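Local coordinates for protein Alpha/beta fold hydrolase (Pseudomonas aeruginosa, PDB 6I8W) that is a membrane phospholipase A of the alpha/beta hydrolase fold, a bacterial virulence factor that takes part in degrading membrane phospholipids, at residues Ile52-Gly57 with Ala120-Ala125; Val185-Glu190 with Ala220-Asn225; Ser277-Glu282 with Ala297-Ala302. All coordinates share one frame; numbering follows the deposited sequence. Where two conformers were deposited one is given.

Interaction 1: residues Ile52-Gly57 with Ala120-Ala125; sequences IAYLEG and ANFAAA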
loop_
_atom_site.group_PDB
_atom_site.type_symbol
_atom_site.label_atom_id
_atom_site.label_comp_id
_atom_site.label_asym_id
_atom_site.label_seq_id
_atom_site.Cartn_x
_atom_site.Cartn_y
_atom_site.Cartn_z
ATOM N N ILE A 52 4.324 13.464 6.663
ATOM C CA ILE A 52 3.584 12.422 5.981
ATOM C C ILE A 52 3.112 12.935 4.631
ATOM O O ILE A 52 2.336 13.885 4.567
ATOM C CB ILE A 52 2.413 11.953 6.830
ATOM C CG1 ILE A 52 2.952 11.391 8.162
ATOM C CG2 ILE A 52 1.551 10.942 6.050
ATOM C CD1 ILE A 52 1.918 10.621 8.958
ATOM N N ALA A 53 3.616 12.321 3.560
ATOM C CA ALA A 53 3.197 12.661 2.213
ATOM C C ALA A 53 1.886 11.952 1.901
ATOM O O ALA A 53 1.670 10.809 2.325
ATOM C CB ALA A 53 4.283 12.269 1.178
ATOM N N TYR A 54 1.006 12.616 1.163
ATOM C CA TYR A 54 -0.237 11.964 0.787
ATOM C C TYR A 54 -0.793 12.513 -0.501
ATOM O O TYR A 54 -0.432 13.599 -0.939
ATOM C CB TYR A 54 -1.286 12.081 1.911
ATOM C CG TYR A 54 -1.786 13.480 2.259
ATOM C CD1 TYR A 54 -1.056 14.313 3.103
ATOM C CD2 TYR A 54 -3.010 13.950 1.769
ATOM C CE1 TYR A 54 -1.510 15.598 3.440
ATOM C CE2 TYR A 54 -3.483 15.236 2.113
ATOM C CZ TYR A 54 -2.729 16.043 2.943
ATOM O OH TYR A 54 -3.186 17.299 3.282
ATOM N N LEU A 55 -1.650 11.716 -1.120
ATOM C CA LEU A 55 -2.410 12.152 -2.282
ATOM C C LEU A 55 -3.827 12.441 -1.852
ATOM O O LEU A 55 -4.355 11.781 -0.937
ATOM C CB LEU A 55 -2.409 11.088 -3.373
ATOM C CG LEU A 55 -1.036 10.730 -3.940
ATOM C CD1 LEU A 55 -1.161 9.583 -4.925
ATOM C CD2 LEU A 55 -0.382 11.947 -4.601
ATOM N N GLU A 56 -4.450 13.407 -2.515
ATOM C CA GLU A 56 -5.836 13.754 -2.222
ATOM C C GLU A 56 -6.602 14.124 -3.498
ATOM O O GLU A 56 -6.038 14.735 -4.412
ATOM C CB GLU A 56 -5.881 14.907 -1.221
ATOM C CG GLU A 56 -7.279 15.300 -0.785
ATOM C CD GLU A 56 -7.278 16.513 0.128
ATOM O OE1 GLU A 56 -6.271 17.250 0.131
ATOM O OE2 GLU A 56 -8.278 16.731 0.834
ATOM N N GLY A 57 -7.882 13.752 -3.565
ATOM C CA GLY A 57 -8.703 14.083 -4.725
ATOM C C GLY A 57 -10.177 14.003 -4.385
ATOM O O GLY A 57 -10.542 13.542 -3.303
ATOM N N ALA A 120 -4.503 7.316 12.525
ATOM C CA ALA A 120 -5.592 8.019 13.197
ATOM C C ALA A 120 -5.220 9.480 13.470
ATOM O O ALA A 120 -6.032 10.380 13.269
ATOM C CB ALA A 120 -5.960 7.324 14.486
ATOM N N ASN A 121 -3.995 9.714 13.930
ATOM C CA ASN A 121 -3.515 11.078 14.136
ATOM C C ASN A 121 -3.453 11.856 12.809
ATOM O O ASN A 121 -3.703 13.065 12.775
ATOM C CB ASN A 121 -2.123 11.072 14.790
ATOM C CG ASN A 121 -2.143 10.560 16.223
ATOM O OD1 ASN A 121 -3.183 10.537 16.870
ATOM N ND2 ASN A 121 -0.979 10.140 16.720
ATOM N N PHE A 122 -3.098 11.163 11.735
ATOM C CA PHE A 122 -3.082 11.761 10.397
ATOM C C PHE A 122 -4.491 12.182 9.945
ATOM O O PHE A 122 -4.678 13.265 9.400
ATOM C CB PHE A 122 -2.466 10.787 9.379
ATOM C CG PHE A 122 -2.709 11.168 7.920
ATOM C CD1 PHE A 122 -1.904 12.104 7.275
ATOM C CD2 PHE A 122 -3.722 10.561 7.192
ATOM C CE1 PHE A 122 -2.123 12.433 5.922
ATOM C CE2 PHE A 122 -3.950 10.892 5.845
ATOM C CZ PHE A 122 -3.155 11.822 5.219
ATOM N N ALA A 123 -5.477 11.322 10.160
ATOM C CA ALA A 123 -6.842 11.668 9.782
ATOM C C ALA A 123 -7.278 12.945 10.514
ATOM O O ALA A 123 -7.835 13.855 9.899
ATOM C CB ALA A 123 -7.806 10.505 10.074
ATOM N N ALA A 124 -6.984 13.035 11.812
ATOM C CA ALA A 124 -7.301 14.245 12.563
ATOM C C ALA A 124 -6.547 15.452 12.002
ATOM O O ALA A 124 -7.088 16.560 11.935
ATOM C CB ALA A 124 -6.984 14.061 14.067
ATOM N N ALA A 125 -5.301 15.234 11.594
ATOM C CA ALA A 125 -4.470 16.321 11.108
ATOM C C ALA A 125 -5.006 16.919 9.802
ATOM O O ALA A 125 -4.817 18.110 9.547
ATOM C CB ALA A 125 -3.031 15.839 10.909
#
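Phe122 on helix 112-125 turns the edge of its ring to the face of Tyr54 on strand 50-57. This is a T-shaped (edge-to-face) aromatic pair. The ring centroids are 5.2 Å apart and the planes stand at 76°. The edge that does the touching is the far end of the phenylalanine ring. Its CZ lies above the tyrosine ring, displaced toward the rim on the CB side, and comes within 3.7 Å of Tyr54 CG. The closest approach of the two residues is 3.6 Å, between Phe122 CE1 and Tyr54 CD1. In turn, Tyr54 CG lies in the plane of the Phe122 ring. Phe122 reaches this far because its CG is anti to the backbone N (chi1 166°), which sends the ring out from the helix toward the sheet. In Tyr54, CG sits between the backbone N and the carbonyl carbon (chi1 65°), and the ring placed there presents its face to Phe122.

The segments lie on the main sheet of an alpha/beta hydrolase fold and on a helix packed against it. Strand 50-57 is the second strand from one edge of that sheet. Its backbone bonds to the antiparallel strands 41-47 and 90-94 on its two sides. Phe122 also touches Val45 and Val92 of these neighbours, so its ring meets three adjacent strands.

The remaining contact is aliphatic. Ile52 CG2 meets Phe122 CD1 at 3.8 Å, approaching the ring at a slant. The CG2 branch does this work, and CE1 of the same ring is nearly as close. Ile52 and Tyr54 are two apart on the strand, so both point to the helix, while Ala53 between them points away. No hydrogen bond links the two segments. All three touching residues are buried. The Tyr54 side chain lies about 5 Å from a bound carbon dioxide.

Interaction 2: residues Val185-Glu190 with Ala220-Asn225; sequences VVRQPE and AASAFN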
loop_
_atom_site.group_PDB
_atom_site.type_symbol
_atom_site.label_atom_id
_atom_site.label_comp_id
_atom_site.label_asym_id
_atom_site.label_seq_id
_atom_site.Cartn_x
_atom_site.Cartn_y
_atom_site.Cartn_z
ATOM N N VAL A 185 11.926 -7.952 -0.025
ATOM C CA VAL A 185 13.094 -7.113 0.187
ATOM C C VAL A 185 14.049 -7.319 -0.986
ATOM O O VAL A 185 14.623 -8.389 -1.150
ATOM C CB VAL A 185 13.815 -7.437 1.517
ATOM C CG1 VAL A 185 15.067 -6.600 1.637
ATOM C CG2 VAL A 185 12.894 -7.167 2.704
ATOM N N VAL A 186 14.198 -6.287 -1.805
ATOM C CA VAL A 186 14.927 -6.379 -3.063
ATOM C C VAL A 186 16.388 -5.967 -2.871
ATOM O O VAL A 186 16.697 -4.776 -2.813
ATOM C CB VAL A 186 14.255 -5.499 -4.138
ATOM C CG1 VAL A 186 14.952 -5.643 -5.468
ATOM C CG2 VAL A 186 12.779 -5.868 -4.267
ATOM N N ARG A 187 17.279 -6.957 -2.769
ATOM C CA ARG A 187 18.698 -6.712 -2.478
ATOM C C ARG A 187 19.516 -6.359 -3.719
ATOM O O ARG A 187 20.461 -5.563 -3.656
ATOM C CB ARG A 187 19.324 -7.942 -1.813
ATOM C CG ARG A 187 18.582 -8.447 -0.593
ATOM C CD ARG A 187 18.798 -7.543 0.592
ATOM N NE ARG A 187 18.332 -8.153 1.832
ATOM C CZ ARG A 187 18.579 -7.655 3.041
ATOM N NH1 ARG A 187 19.293 -6.540 3.167
ATOM N NH2 ARG A 187 18.117 -8.270 4.122
ATOM N N GLN A 188 19.164 -6.989 -4.835
ATOM C CA GLN A 188 19.858 -6.817 -6.106
ATOM C C GLN A 188 18.873 -6.408 -7.187
ATOM O O GLN A 188 17.703 -6.766 -7.113
ATOM C CB GLN A 188 20.581 -8.107 -6.505
ATOM C CG GLN A 188 21.577 -8.626 -5.496
ATOM C CD GLN A 188 22.923 -7.951 -5.646
ATOM O OE1 GLN A 188 23.126 -6.827 -5.183
ATOM N NE2 GLN A 188 23.847 -8.628 -6.318
ATOM N N PRO A 189 19.355 -5.675 -8.205
ATOM C CA PRO A 189 18.473 -5.121 -9.233
ATOM C C PRO A 189 17.648 -6.202 -9.943
ATOM O O PRO A 189 16.503 -5.917 -10.314
ATOM C CB PRO A 189 19.451 -4.449 -10.207
ATOM C CG PRO A 189 20.676 -4.160 -9.377
ATOM C CD PRO A 189 20.772 -5.317 -8.437
ATOM N N GLU A 190 18.192 -7.415 -10.081
ATOM C CA GLU A 190 17.460 -8.487 -10.763
ATOM C C GLU A 190 16.334 -9.044 -9.880
ATOM O O GLU A 190 15.431 -9.736 -10.369
ATOM C CB GLU A 190 18.381 -9.647 -11.146
ATOM C CG GLU A 190 18.790 -10.511 -9.960
ATOM C CD GLU A 190 20.055 -10.065 -9.257
ATOM O OE1 GLU A 190 20.556 -8.963 -9.554
ATOM O OE2 GLU A 190 20.527 -10.816 -8.374
ATOM N N ALA A 220 17.919 0.558 -3.069
ATOM C CA ALA A 220 18.375 1.596 -2.149
ATOM C C ALA A 220 17.577 1.570 -0.840
ATOM O O ALA A 220 18.100 1.900 0.214
ATOM C CB ALA A 220 18.283 2.965 -2.805
ATOM N N ALA A 221 16.316 1.150 -0.909
ATOM C CA ALA A 221 15.457 1.117 0.273
ATOM C C ALA A 221 15.560 -0.199 1.052
ATOM O O ALA A 221 14.989 -0.321 2.134
ATOM C CB ALA A 221 14.001 1.358 -0.134
ATOM N N SER A 222 16.295 -1.172 0.517
ATOM C CA SER A 222 16.183 -2.552 0.993
ATOM C C SER A 222 16.690 -2.753 2.431
ATOM O O SER A 222 16.087 -3.503 3.199
ATOM C CB SER A 222 16.926 -3.511 0.046
ATOM O OG SER A 222 18.314 -3.204 -0.056
ATOM N N ALA A 223 17.789 -2.097 2.795
ATOM C CA ALA A 223 18.332 -2.253 4.148
ATOM C C ALA A 223 17.333 -1.778 5.210
ATOM O O ALA A 223 17.051 -2.490 6.177
ATOM C CB ALA A 223 19.660 -1.500 4.288
ATOM N N PHE A 224 16.787 -0.583 5.015
ATOM C CA PHE A 224 15.775 -0.057 5.916
ATOM C C PHE A 224 14.485 -0.885 5.866
ATOM O O PHE A 224 13.856 -1.135 6.892
ATOM C CB PHE A 224 15.481 1.402 5.586
ATOM C CG PHE A 224 14.680 2.099 6.640
ATOM C CD1 PHE A 224 15.237 2.374 7.872
ATOM C CD2 PHE A 224 13.369 2.477 6.401
ATOM C CE1 PHE A 224 14.504 3.013 8.849
ATOM C CE2 PHE A 224 12.640 3.119 7.381
ATOM C CZ PHE A 224 13.202 3.383 8.597
ATOM N N ASN A 225 14.080 -1.301 4.674
ATOM C CA ASN A 225 12.892 -2.140 4.571
ATOM C C ASN A 225 13.087 -3.439 5.357
ATOM O O ASN A 225 12.181 -3.872 6.057
ATOM C CB ASN A 225 12.549 -2.455 3.113
ATOM C CG ASN A 225 11.836 -1.294 2.405
ATOM O OD1 ASN A 225 11.407 -0.322 3.034
ATOM N ND2 ASN A 225 11.720 -1.399 1.090
HETATM O O HOH W 1 13.449 -3.387 -0.948
#
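Ser222 points its CB into the loop 185-190, and that carbon comes within 3.1 Å of Val186 O. The approach is close for a carbon and an oxygen, but no hydrogen bond crosses the segments. The hydroxyl faces another way. OG lies between the backbone N and the carbonyl carbon (chi1 60°), and it bonds to Val219 O in the helix's own preceding turn. Val185 lies alongside the same serine. Its CG1 branch is 3.6 Å from Ser222 O and 3.9 Å from Ser222 CB. The same methyl also lies over one face of the Arg187 guanidinium, offset toward its rim. Arg187 starts out away from the helix, then folds back so that CD is 4.4 Å from Ser222 OG. A water joins the segments by accepting from Val186 N at 3.1 Å and, weakly, from Asn225 ND2. Val186 itself packs on Phe192 and Leu195 of helix 191-199 and on Ala218. Myristic acid is bound about 9 Å from the Val186 side chain. The loop thus lies between two helices of the insertion that follows strand 154-160, the position of the cap or lid in alpha/beta hydrolases.

Interaction 3: residues Ser277-Glu282 with Ala297-Ala302; sequences SVVIME and AQHYQA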
loop_
_atom_site.group_PDB
_atom_site.type_symbol
_atom_site.label_atom_id
_atom_site.label_comp_id
_atom_site.label_asym_id
_atom_site.label_seq_id
_atom_site.Cartn_x
_atom_site.Cartn_y
_atom_site.Cartn_z
ATOM N N SER A 277 -18.319 -8.884 4.412
ATOM C CA SER A 277 -18.618 -9.164 3.015
ATOM C C SER A 277 -17.389 -9.841 2.430
ATOM O O SER A 277 -16.276 -9.636 2.917
ATOM C CB SER A 277 -18.945 -7.885 2.213
ATOM O OG SER A 277 -20.095 -7.224 2.705
ATOM N N VAL A 278 -17.570 -10.616 1.368
ATOM C CA VAL A 278 -16.440 -11.329 0.789
ATOM C C VAL A 278 -16.389 -11.146 -0.724
ATOM O O VAL A 278 -17.410 -11.243 -1.402
ATOM C CB VAL A 278 -16.499 -12.845 1.110
ATOM C CG1 VAL A 278 -15.383 -13.595 0.390
ATOM C CG2 VAL A 278 -16.435 -13.107 2.624
ATOM N N VAL A 279 -15.198 -10.859 -1.240
ATOM C CA VAL A 279 -14.941 -10.935 -2.671
ATOM C C VAL A 279 -13.635 -11.698 -2.919
ATOM O O VAL A 279 -12.595 -11.324 -2.400
ATOM C CB VAL A 279 -14.851 -9.537 -3.328
ATOM C CG1 VAL A 279 -14.379 -9.667 -4.771
ATOM C CG2 VAL A 279 -16.225 -8.798 -3.257
ATOM N N ILE A 280 -13.694 -12.769 -3.703
ATOM C CA ILE A 280 -12.469 -13.430 -4.139
ATOM C C ILE A 280 -12.382 -13.301 -5.643
ATOM O O ILE A 280 -13.224 -13.833 -6.370
ATOM C CB ILE A 280 -12.416 -14.925 -3.733
ATOM C CG1 ILE A 280 -12.584 -15.073 -2.219
ATOM C CG2 ILE A 280 -11.087 -15.575 -4.176
ATOM C CD1 ILE A 280 -12.646 -16.530 -1.740
ATOM N N MET A 281 -11.361 -12.591 -6.108
ATOM C CA MET A 281 -11.159 -12.394 -7.536
ATOM C C MET A 281 -10.337 -13.528 -8.130
ATOM O O MET A 281 -9.353 -13.962 -7.535
ATOM C CB MET A 281 -10.495 -11.037 -7.791
ATOM C CG MET A 281 -11.474 -9.878 -7.519
ATOM S SD MET A 281 -10.706 -8.243 -7.488
ATOM C CE MET A 281 -9.974 -8.199 -9.109
ATOM N N GLU A 282 -10.767 -14.022 -9.289
ATOM C CA GLU A 282 -10.178 -15.211 -9.899
ATOM C C GLU A 282 -8.913 -14.890 -10.699
ATOM O O GLU A 282 -8.842 -13.863 -11.374
ATOM C CB GLU A 282 -11.191 -15.895 -10.825
ATOM C CG GLU A 282 -10.772 -17.298 -11.264
ATOM C CD GLU A 282 -10.137 -17.299 -12.640
ATOM O OE1 GLU A 282 -10.323 -16.307 -13.380
ATOM O OE2 GLU A 282 -9.455 -18.284 -12.988
ATOM N N ALA A 297 -12.025 -1.862 -7.936
ATOM C CA ALA A 297 -12.758 -0.649 -7.540
ATOM C C ALA A 297 -14.258 -0.829 -7.686
ATOM O O ALA A 297 -15.039 -0.250 -6.940
ATOM C CB ALA A 297 -12.300 0.558 -8.368
ATOM N N GLN A 298 -14.662 -1.593 -8.692
ATOM C CA GLN A 298 -16.085 -1.836 -8.923
ATOM C C GLN A 298 -16.676 -2.715 -7.815
ATOM O O GLN A 298 -17.783 -2.466 -7.353
ATOM C CB GLN A 298 -16.318 -2.491 -10.290
ATOM C CG GLN A 298 -16.305 -1.523 -11.464
ATOM C CD GLN A 298 -16.518 -2.232 -12.783
ATOM O OE1 GLN A 298 -17.644 -2.318 -13.276
ATOM N NE2 GLN A 298 -15.440 -2.760 -13.357
ATOM N N HIS A 299 -15.942 -3.757 -7.406
ATOM C CA HIS A 299 -16.368 -4.583 -6.263
ATOM C C HIS A 299 -16.469 -3.720 -5.002
ATOM O O HIS A 299 -17.418 -3.822 -4.220
ATOM C CB HIS A 299 -15.389 -5.743 -6.005
ATOM C CG HIS A 299 -15.564 -6.918 -6.917
ATOM N ND1 HIS A 299 -16.750 -7.612 -7.035
ATOM C CD2 HIS A 299 -14.673 -7.564 -7.711
ATOM C CE1 HIS A 299 -16.595 -8.613 -7.882
ATOM N NE2 HIS A 299 -15.338 -8.613 -8.300
ATOM N N TYR A 300 -15.475 -2.866 -4.806
ATOM C CA TYR A 300 -15.446 -1.969 -3.649
ATOM C C TYR A 300 -16.609 -0.961 -3.688
ATOM O O TYR A 300 -17.265 -0.747 -2.672
ATOM C CB TYR A 300 -14.112 -1.231 -3.588
ATOM C CG TYR A 300 -13.910 -0.372 -2.362
ATOM C CD1 TYR A 300 -14.278 -0.827 -1.097
ATOM C CD2 TYR A 300 -13.315 0.883 -2.463
ATOM C CE1 TYR A 300 -14.073 -0.038 0.041
ATOM C CE2 TYR A 300 -13.101 1.676 -1.334
ATOM C CZ TYR A 300 -13.482 1.201 -0.089
ATOM O OH TYR A 300 -13.277 1.977 1.028
ATOM N N GLN A 301 -16.876 -0.356 -4.854
ATOM C CA GLN A 301 -18.024 0.546 -4.985
ATOM C C GLN A 301 -19.333 -0.165 -4.684
ATOM O O GLN A 301 -20.255 0.417 -4.087
ATOM C CB GLN A 301 -18.100 1.151 -6.388
ATOM C CG GLN A 301 -19.261 2.114 -6.542
ATOM C CD GLN A 301 -19.112 3.353 -5.669
ATOM O OE1 GLN A 301 -18.401 4.293 -6.040
ATOM N NE2 GLN A 301 -19.792 3.369 -4.515
ATOM N N ALA A 302 -19.428 -1.422 -5.105
ATOM C CA ALA A 302 -20.640 -2.192 -4.858
ATOM C C ALA A 302 -20.830 -2.380 -3.353
ATOM O O ALA A 302 -21.924 -2.210 -2.817
ATOM C CB ALA A 302 -20.577 -3.541 -5.580
#
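His299 on helix 293-308 lays one face of its ring on Val279 of strand 276-281. The side chain can be followed outward from the helix. His299 CB is at the margin, 4.2 Å from Val279 CG2. His299 CG follows, 3.7 Å from Val279 CG1. It is anti to the carbonyl carbon (chi1 -80°), which places the ring beside the backbone N and over Val279. His299 ND1 has both valine methyls near it, with Val279 CG2 at 4.0 Å. Across the ring from ND1, His299 CD2 is 3.6 Å from Val279 CG1 and also meets Met281 CG at 4.0 Å. At the tip, NE2 and CE1 remain close to Val279 CG1.

That methyl therefore sits over the middle of the imidazole. It makes a CH-pi contact, only 9° off the ring normal. Strand 276-281 is an outermost strand of the sheet within this chain. Helix 293-308 is the last helix of the alpha/beta hydrolase fold here, and it packs against the sheet. His299 also touches Leu253 on the adjoining strand 250-255, to which Val279 is bonded through its backbone.

Met281 passes the ring obliquely, its chain running opposite to that of His299. Its SD is 5.1 Å from the centroid of the His299 ring and 72° off the normal. Further along, Met281 touches Glu295 and Thr296 one turn earlier in the helix.

The three contacts follow in series along the chain. Interactions 1 and 3 reach the same eight-stranded sheet near its two edges, with centres about 25 Å apart. Interaction 1 joins its second strand to helix 112-125, and interaction 3 joins its last strand to helix 293-308. Interaction 2 involves no strand. It lies within the helical insertion between strands 154-160 and 250-255. Its centre is about 27 Å from that of interaction 1 and about 32 Å from that of interaction 3. Interactions 2 and 3 are on opposite sides of the chain's centre. No two contacts touch. Two pack helices against the sheet of the hydrolase core, and one lies in the probable lid region.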